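Local atomic coordinates of putative alkaline phosphatase (Pseudomonas fluorescens, PDB entry 4F1V), a protein that binds phosphate with high affinity in the periplasm and probably hands it to an ABC transporter complex for import into the cell. Residues T153-A158 with Q281-S286; D63-A68 with A267-F272; Q12-Y15 with G19-T22. All coordinates share one frame; numbering follows the deposited sequence.

In the fold
From the N terminus, interaction 3 comes first: 12-15 and 19-22, with three residues between them, close a short loop that turns the chain back on the helix it has just left. Interactions 1 and 2 are long-range and cross, since their segments follow one another as 63-68, 153-158, 267-272 and 281-286. Interaction 2 ties the loop after strand 59-62 to the run before strand 272-273, and interaction 1 sets helix 147-159 against the residues after strand 281-282. The two also touch: Val271 O and Gln281 N are 2.9 Å apart, probably hydrogen-bonded, where the short parallel strands meet. Interaction 3 lies on the opposite side of the chain's centre from interaction 1.

Interaction 1 of 3, residues T153-A158 with Q281-S286; sequences TRFLNA and QPYPTS
Arg154 touches Tyr283 through CB, while its guanidinium, in one of two modelled conformers, leads away from the tyrosine and forms a salt bridge through NH2 with Glu150, one turn earlier on the helix. That CB crowds the phenol oxygen, 3.1 Å from Tyr283 OH. The hydroxyl is pressed against the backbone of helix 147-159 as well, yet this near approach is not a bond: Tyr283 OH lies 3.1 Å from Phe155 N, at an angle too poor for hydrogen bonding. The amide hydrogens of a helix point along its axis toward carbonyls a turn earlier, so a group arriving from the flank can come close to a nitrogen without meeting its hydrogen.

What carries the contact is a T-shaped aromatic pair. Phe155 turns its edge to the Tyr283 ring, with centroids 4.9 Å apart and planes at 83°. Its CD1 stands 3.5 Å above the plane of that ring, over the centre, while Tyr283 CD2 lies in the plane of the phenylalanine. Phe155 reaches this position because CG is anti to the backbone N (chi1 -178°).

The helix begins at the phosphate pocket, with Gly147 and Thr148 among the pocket residues. In this venus-flytrap protein the contact joins helix 147-159, which follows strand 138-142 of the four-stranded sheet, to the chain entering strand 291-299 of the five-stranded one. Phe155 also packs on Val111 and Leu114 of helix 111-119, and Tyr283 on Leu291.

Ala158, one turn after Arg154, offers its methyl to the rim of the tyrosine: Ala158 CB is 3.7 Å from Tyr283 CE1, near the ring plane. Were the tyrosine replaced, an alanine here would probably take from the edge of Phe155 the face it points into and open a gap beside Ala158.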
loop_
_atom_site.group_PDB
_atom_site.type_symbol
_atom_site.label_atom_id
_atom_site.label_comp_id
_atom_site.label_asym_id
_atom_site.label_seq_id
_atom_site.Cartn_x
_atom_site.Cartn_y
_atom_site.Cartn_z
ATOM N N THR A 153 3.173 7.608 6.664
ATOM C CA THR A 153 4.263 8.094 7.519
ATOM C C THR A 153 5.537 8.322 6.741
ATOM O O THR A 153 6.340 9.175 7.141
ATOM C CB THR A 153 4.484 7.207 8.751
ATOM O OG1 THR A 153 4.923 5.875 8.361
ATOM C CG2 THR A 153 3.286 7.163 9.648
ATOM N N ARG A 154 5.757 7.667 5.593
ATOM C CA ARG A 154 6.866 8.085 4.710
ATOM C C ARG A 154 6.723 9.546 4.336
ATOM O O ARG A 154 7.708 10.314 4.281
ATOM C CB ARG A 154 6.943 7.190 3.465
ATOM C CG ARG A 154 7.484 5.779 3.792
ATOM C CD ARG A 154 7.679 4.953 2.501
ATOM N NE ARG A 154 8.016 3.582 2.729
ATOM C CZ ARG A 154 9.153 3.127 3.269
ATOM N NH1 ARG A 154 10.162 3.943 3.464
ATOM N NH2 ARG A 154 9.263 1.803 3.494
ATOM N N PHE A 155 5.485 9.967 3.998
ATOM C CA PHE A 155 5.245 11.350 3.542
ATOM C C PHE A 155 5.468 12.317 4.720
ATOM O O PHE A 155 6.163 13.338 4.617
ATOM C CB PHE A 155 3.837 11.482 2.959
ATOM C CG PHE A 155 3.566 12.867 2.446
ATOM C CD1 PHE A 155 4.069 13.244 1.208
ATOM C CD2 PHE A 155 2.827 13.816 3.128
ATOM C CE1 PHE A 155 3.842 14.501 0.672
ATOM C CE2 PHE A 155 2.598 15.095 2.620
ATOM C CZ PHE A 155 3.104 15.424 1.393
ATOM N N LEU A 156 4.880 12.007 5.894
ATOM C CA LEU A 156 5.043 12.869 7.057
ATOM C C LEU A 156 6.532 12.971 7.447
ATOM O O LEU A 156 7.029 14.051 7.796
ATOM C CB LEU A 156 4.218 12.349 8.228
ATOM C CG LEU A 156 2.709 12.231 7.999
ATOM C CD1 LEU A 156 2.070 11.660 9.262
ATOM C CD2 LEU A 156 2.065 13.557 7.598
ATOM N N ASN A 157 7.254 11.839 7.387
ATOM C CA ASN A 157 8.666 11.817 7.720
ATOM C C ASN A 157 9.452 12.773 6.779
ATOM O O ASN A 157 10.387 13.443 7.203
ATOM C CB ASN A 157 9.180 10.373 7.649
ATOM C CG ASN A 157 10.673 10.279 7.732
ATOM O OD1 ASN A 157 11.365 10.204 6.711
ATOM N ND2 ASN A 157 11.211 10.254 8.952
ATOM N N ALA A 158 9.063 12.797 5.513
ATOM C CA ALA A 158 9.766 13.575 4.525
ATOM C C ALA A 158 9.440 15.085 4.555
ATOM O O ALA A 158 10.251 15.891 4.131
ATOM C CB ALA A 158 9.463 13.063 3.131
ATOM N N GLN A 281 12.537 7.964 -4.088
ATOM C CA GLN A 281 12.061 8.971 -4.994
ATOM C C GLN A 281 11.559 10.179 -4.198
ATOM O O GLN A 281 10.844 9.990 -3.199
ATOM C CB GLN A 281 10.949 8.457 -5.922
ATOM C CG GLN A 281 11.409 7.399 -6.879
ATOM C CD GLN A 281 12.681 7.795 -7.662
ATOM O OE1 GLN A 281 12.675 8.846 -8.263
ATOM N NE2 GLN A 281 13.721 6.987 -7.615
ATOM N N PRO A 282 11.822 11.421 -4.654
ATOM C CA PRO A 282 11.215 12.575 -3.967
ATOM C C PRO A 282 9.717 12.598 -4.283
ATOM O O PRO A 282 9.262 12.188 -5.343
ATOM C CB PRO A 282 11.879 13.798 -4.660
ATOM C CG PRO A 282 12.269 13.277 -6.008
ATOM C CD PRO A 282 12.617 11.849 -5.841
ATOM N N TYR A 283 8.981 13.129 -3.300
ATOM C CA TYR A 283 7.557 13.342 -3.555
ATOM C C TYR A 283 7.398 14.349 -4.696
ATOM O O TYR A 283 8.178 15.315 -4.831
ATOM C CB TYR A 283 6.804 13.735 -2.296
ATOM C CG TYR A 283 6.664 12.558 -1.358
ATOM C CD1 TYR A 283 7.500 12.387 -0.277
ATOM C CD2 TYR A 283 5.693 11.578 -1.587
ATOM C CE1 TYR A 283 7.410 11.274 0.561
ATOM C CE2 TYR A 283 5.592 10.469 -0.785
ATOM C CZ TYR A 283 6.434 10.303 0.295
ATOM O OH TYR A 283 6.412 9.199 1.138
ATOM N N PRO A 284 6.387 14.172 -5.522
ATOM C CA PRO A 284 6.232 15.021 -6.722
ATOM C C PRO A 284 5.835 16.451 -6.360
ATOM O O PRO A 284 5.109 16.663 -5.383
ATOM C CB PRO A 284 5.157 14.316 -7.505
ATOM C CG PRO A 284 4.338 13.548 -6.463
ATOM C CD PRO A 284 5.378 13.087 -5.500
ATOM N N THR A 285 6.306 17.411 -7.137
ATOM C CA THR A 285 6.054 18.798 -7.003
ATOM C C THR A 285 4.759 19.271 -7.673
ATOM O O THR A 285 4.300 20.365 -7.346
ATOM C CB THR A 285 7.339 19.628 -7.524
ATOM O OG1 THR A 285 7.702 19.292 -8.888
ATOM C CG2 THR A 285 8.445 19.262 -6.633
ATOM N N SER A 286 4.269 18.484 -8.611
ATOM C CA SER A 286 3.027 18.710 -9.278
ATOM C C SER A 286 2.044 17.617 -8.925
ATOM O O SER A 286 2.439 16.565 -8.442
ATOM C CB SER A 286 3.307 18.779 -10.767
ATOM O OG SER A 286 3.851 17.540 -11.246
#

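Interaction 2 of 3, residues D63-A68 with A267-F272; sequences DSKLSA and AWVPVF. With PI (hydrogenphosphate ion), chain B.
One ammonium group gripped by two backbone carbonyls is the notable feature of this contact: Lys65 NZ donates across it to Val269 O at 2.9 Å, and Asp266 O accepts from the same nitrogen. Toward Val269 the donor lies in the carbonyl plane, with a C=O...N angle of 147°. In this conformer, one of two modelled for the residue, the dipoles of the two carbonyls would probably ease the charge of the lysine.

The aliphatic part of the lysine does the rest of the work. It runs past Val269 in the opposite sense to the valine side chain, with Lys65 CG 3.6 Å from Val269 CG1. A bend in the chain at chi3 (66°) swings CE and NZ round toward Val269 O. Close to that bend, Lys65 CD lies 3.5 Å from Val271 CG1, a close contact made as the two side chains pass at a slant. Val269 in turn packs on Gln87 and Asn295.

The start of the same loop serves the ligand. Asp63 OD2 is 2.5 Å from O4 of the hydrogenphosphate, a separation suggesting that an acid group there holds a proton, and Thr294 OG1 hydrogen-bonds Asp63 OD1. Glu150, from the helix that begins at Gly147, accepts from Lys65 N and Ser64 OG. Ser33, Thr9, Arg142, Ser146, Gly147 and Thr148 also hydrogen-bond the phosphate, a ligand enclosed by loops and a helix start, as in the cleft of PstS-type periplasmic binding proteins.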
loop_
_atom_site.group_PDB
_atom_site.type_symbol
_atom_site.label_atom_id
_atom_site.label_comp_id
_atom_site.label_asym_id
_atom_site.label_seq_id
_atom_site.Cartn_x
_atom_site.Cartn_y
_atom_site.Cartn_z
ATOM N N ASP A 63 1.353 -3.358 1.545
ATOM C CA ASP A 63 1.852 -2.022 1.264
ATOM C C ASP A 63 2.948 -1.602 2.269
ATOM O O ASP A 63 3.384 -0.437 2.259
ATOM C CB ASP A 63 0.756 -0.918 1.044
ATOM C CG ASP A 63 -0.660 -1.436 1.354
ATOM O OD1 ASP A 63 -1.392 -1.823 0.443
ATOM O OD2 ASP A 63 -0.956 -1.456 2.573
ATOM N N SER A 64 3.389 -2.548 3.088
ATOM C CA SER A 64 4.568 -2.432 3.917
ATOM C C SER A 64 5.706 -3.265 3.314
ATOM O O SER A 64 5.535 -4.469 3.055
ATOM C CB SER A 64 4.292 -2.943 5.341
ATOM O OG SER A 64 5.462 -3.074 6.098
ATOM N N LYS A 65 6.875 -2.684 3.106
ATOM C CA LYS A 65 8.019 -3.465 2.623
ATOM C C LYS A 65 8.444 -4.521 3.643
ATOM O O LYS A 65 8.344 -4.346 4.856
ATOM C CB LYS A 65 9.210 -2.564 2.352
ATOM C CG LYS A 65 9.047 -1.739 1.041
ATOM C CD LYS A 65 10.299 -1.113 0.510
ATOM C CE LYS A 65 11.412 -1.925 -0.000
ATOM N NZ LYS A 65 12.356 -0.994 -0.839
ATOM N N LEU A 66 8.978 -5.613 3.082
ATOM C CA LEU A 66 9.690 -6.579 3.915
ATOM C C LEU A 66 10.941 -5.908 4.548
ATOM O O LEU A 66 11.737 -5.296 3.836
ATOM C CB LEU A 66 10.069 -7.792 3.071
ATOM C CG LEU A 66 8.876 -8.645 2.690
ATOM C CD1 LEU A 66 9.224 -9.540 1.524
ATOM C CD2 LEU A 66 8.392 -9.559 3.843
ATOM N N SER A 67 11.075 -6.034 5.871
ATOM C CA SER A 67 12.190 -5.427 6.547
ATOM C C SER A 67 13.449 -6.278 6.359
ATOM O O SER A 67 13.425 -7.434 5.962
ATOM C CB SER A 67 11.901 -5.312 8.046
ATOM O OG SER A 67 11.899 -6.632 8.588
ATOM N N ALA A 68 14.598 -5.695 6.794
ATOM C CA ALA A 68 15.855 -6.439 6.707
ATOM C C ALA A 68 15.763 -7.747 7.483
ATOM O O ALA A 68 16.268 -8.788 7.057
ATOM C CB ALA A 68 17.015 -5.597 7.199
ATOM N N ALA A 267 15.022 -4.408 -3.630
ATOM C CA ALA A 267 15.274 -3.513 -4.749
ATOM C C ALA A 267 14.071 -3.323 -5.613
ATOM O O ALA A 267 14.043 -2.390 -6.449
ATOM C CB ALA A 267 16.438 -4.017 -5.535
ATOM N N TRP A 268 13.071 -4.202 -5.532
ATOM C CA TRP A 268 11.936 -4.183 -6.424
ATOM C C TRP A 268 10.840 -3.196 -6.033
ATOM O O TRP A 268 10.019 -2.855 -6.854
ATOM C CB TRP A 268 11.340 -5.596 -6.495
ATOM C CG TRP A 268 12.142 -6.466 -7.467
ATOM C CD1 TRP A 268 13.266 -7.207 -7.181
ATOM C CD2 TRP A 268 11.926 -6.607 -8.865
ATOM N NE1 TRP A 268 13.746 -7.791 -8.320
ATOM C CE2 TRP A 268 12.977 -7.456 -9.386
ATOM C CE3 TRP A 268 10.964 -6.131 -9.778
ATOM C CZ2 TRP A 268 13.037 -7.823 -10.738
ATOM C CZ3 TRP A 268 11.060 -6.473 -11.123
ATOM C CH2 TRP A 268 12.096 -7.294 -11.582
ATOM N N VAL A 269 10.780 -2.826 -4.738
ATOM C CA VAL A 269 9.676 -1.939 -4.271
ATOM C C VAL A 269 10.199 -0.517 -4.167
ATOM O O VAL A 269 10.983 -0.194 -3.259
ATOM C CB VAL A 269 9.102 -2.379 -2.908
ATOM C CG1 VAL A 269 8.055 -1.365 -2.448
ATOM C CG2 VAL A 269 8.525 -3.778 -3.033
ATOM N N PRO A 270 9.770 0.389 -5.052
ATOM C CA PRO A 270 10.212 1.781 -4.913
ATOM C C PRO A 270 9.511 2.406 -3.722
ATOM O O PRO A 270 8.334 2.149 -3.481
ATOM C CB PRO A 270 9.698 2.467 -6.208
ATOM C CG PRO A 270 9.379 1.299 -7.144
ATOM C CD PRO A 270 8.904 0.194 -6.221
ATOM N N VAL A 271 10.237 3.257 -3.006
ATOM C CA VAL A 271 9.643 4.056 -1.989
ATOM C C VAL A 271 9.944 5.524 -2.242
ATOM O O VAL A 271 10.981 5.895 -2.789
ATOM C CB VAL A 271 10.023 3.650 -0.568
ATOM C CG1 VAL A 271 9.630 2.209 -0.297
ATOM C CG2 VAL A 271 11.479 3.884 -0.258
ATOM N N PHE A 272 8.984 6.366 -1.850
ATOM C CA PHE A 272 9.162 7.802 -1.816
ATOM C C PHE A 272 9.741 8.206 -0.484
ATOM O O PHE A 272 9.641 7.439 0.529
ATOM C CB PHE A 272 7.811 8.517 -2.135
ATOM C CG PHE A 272 7.372 8.329 -3.542
ATOM C CD1 PHE A 272 6.659 7.177 -3.927
ATOM C CD2 PHE A 272 7.697 9.272 -4.521
ATOM C CE1 PHE A 272 6.290 7.021 -5.257
ATOM C CE2 PHE A 272 7.309 9.097 -5.830
ATOM C CZ PHE A 272 6.615 7.960 -6.222
HETATM P P PI B . -3.205 -2.123 4.949
HETATM O O1 PI B . -1.935 -2.843 5.400
HETATM O O2 PI B . -4.461 -2.869 5.406
HETATM O O3 PI B . -3.201 -0.673 5.448
HETATM O O4 PI B . -3.232 -2.114 3.394
#

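Interaction 3 of 3, residues Q12-Y15 with G19-T22; sequences QALY and GVLT
Val20 fits tightly against the end of the short helix 12-15, meeting the backbone more closely than it meets any side chain. Its CG2 lies 3.5 Å from Leu14 O, and Val20 CB and CG1 are almost as near to that oxygen. With CG1 anti to the backbone N (chi1 165°), the isopropyl group covers the carbonyl oxygen, CG2 on the Leu14 side and CG1 on the Tyr15 side. The side-chain contacts are slacker. Leu14 CD1 and Val20 CG2 are 4.2 Å apart, where the two side chains cross at about a right angle, and Val20 CG1 stands at the edge of the Tyr15 ring, 4.3 Å from its CD1. Ala328 of helix 326-331 packs against both Leu14 and Val20.

Leu21 marks the change to the wetter part of the contact. Its CG comes within 3.5 Å of Tyr15 O, but a water replaces any direct polar bond between the segments: it donates to Tyr15 O at 2.8 Å and accepts from Leu21 N at 3.0 Å. The phenol of Tyr15 points elsewhere, to Ser90 OG.

The loop has polar anchors beyond the helix, Gly19 O to Lys317 NZ and Val20 O to Asn325 ND2. Between the two segments themselves, apolar groups rest on the helix-end carbonyls and one bridging water supplies the polar link, which implies a contact held mainly by shape and van der Waals forces.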
loop_
_atom_site.group_PDB
_atom_site.type_symbol
_atom_site.label_atom_id
_atom_site.label_comp_id
_atom_site.label_asym_id
_atom_site.label_seq_id
_atom_site.Cartn_x
_atom_site.Cartn_y
_atom_site.Cartn_z
ATOM N N GLN A 12 -7.714 -4.501 -1.274
ATOM C CA GLN A 12 -8.441 -5.791 -1.255
ATOM C C GLN A 12 -9.597 -5.810 -2.258
ATOM O O GLN A 12 -9.863 -6.881 -2.802
ATOM C CB GLN A 12 -8.965 -6.159 0.149
ATOM C CG GLN A 12 -10.130 -5.242 0.574
ATOM C CD GLN A 12 -10.591 -5.482 1.966
ATOM O OE1 GLN A 12 -9.791 -5.812 2.862
ATOM N NE2 GLN A 12 -11.887 -5.379 2.183
ATOM N N ALA A 13 -10.244 -4.665 -2.550
ATOM C CA ALA A 13 -11.345 -4.702 -3.520
ATOM C C ALA A 13 -10.838 -4.962 -4.926
ATOM O O ALA A 13 -11.585 -5.550 -5.753
ATOM C CB ALA A 13 -12.161 -3.395 -3.458
ATOM N N LEU A 14 -9.609 -4.591 -5.248
ATOM C CA LEU A 14 -9.024 -4.961 -6.519
ATOM C C LEU A 14 -8.880 -6.493 -6.605
ATOM O O LEU A 14 -9.348 -7.118 -7.570
ATOM C CB LEU A 14 -7.666 -4.256 -6.697
ATOM C CG LEU A 14 -6.825 -4.778 -7.836
ATOM C CD1 LEU A 14 -7.525 -4.597 -9.161
ATOM C CD2 LEU A 14 -5.456 -4.106 -7.847
ATOM N N TYR A 15 -8.252 -7.109 -5.598
ATOM C CA TYR A 15 -8.011 -8.553 -5.696
ATOM C C TYR A 15 -9.292 -9.345 -5.554
ATOM O O TYR A 15 -9.329 -10.511 -6.030
ATOM C CB TYR A 15 -6.981 -9.000 -4.612
ATOM C CG TYR A 15 -5.665 -8.272 -4.765
ATOM C CD1 TYR A 15 -5.039 -8.073 -6.016
ATOM C CD2 TYR A 15 -5.015 -7.794 -3.653
ATOM C CE1 TYR A 15 -3.875 -7.373 -6.123
ATOM C CE2 TYR A 15 -3.812 -7.103 -3.738
ATOM C CZ TYR A 15 -3.256 -6.862 -4.966
ATOM O OH TYR A 15 -2.111 -6.125 -5.127
ATOM N N GLY A 19 -12.223 -12.149 -11.721
ATOM C CA GLY A 19 -11.257 -12.335 -12.775
ATOM C C GLY A 19 -9.879 -11.761 -12.572
ATOM O O GLY A 19 -8.988 -12.071 -13.341
ATOM N N VAL A 20 -9.666 -10.927 -11.534
ATOM C CA VAL A 20 -8.327 -10.359 -11.317
ATOM C C VAL A 20 -7.339 -11.458 -10.864
ATOM O O VAL A 20 -6.238 -11.543 -11.412
ATOM C CB VAL A 20 -8.427 -9.191 -10.324
ATOM C CG1 VAL A 20 -7.060 -8.776 -9.750
ATOM C CG2 VAL A 20 -9.134 -8.012 -10.939
ATOM N N LEU A 21 -7.727 -12.260 -9.875
ATOM C CA LEU A 21 -7.003 -13.471 -9.544
ATOM C C LEU A 21 -7.495 -14.575 -10.506
ATOM O O LEU A 21 -8.688 -14.673 -10.770
ATOM C CB LEU A 21 -7.178 -13.894 -8.123
ATOM C CG LEU A 21 -6.865 -12.814 -7.059
ATOM C CD1 LEU A 21 -7.117 -13.366 -5.688
ATOM C CD2 LEU A 21 -5.448 -12.300 -7.215
ATOM N N THR A 22 -6.576 -15.399 -10.991
ATOM C CA THR A 22 -6.827 -16.386 -12.011
ATOM C C THR A 22 -7.155 -17.771 -11.422
ATOM O O THR A 22 -7.384 -17.918 -10.227
ATOM C CB THR A 22 -5.627 -16.361 -12.983
ATOM O OG1 THR A 22 -4.424 -16.477 -12.250
ATOM C CG2 THR A 22 -5.534 -15.058 -13.748
HETATM O O HOH W 1 -10.221 -12.029 -8.253
#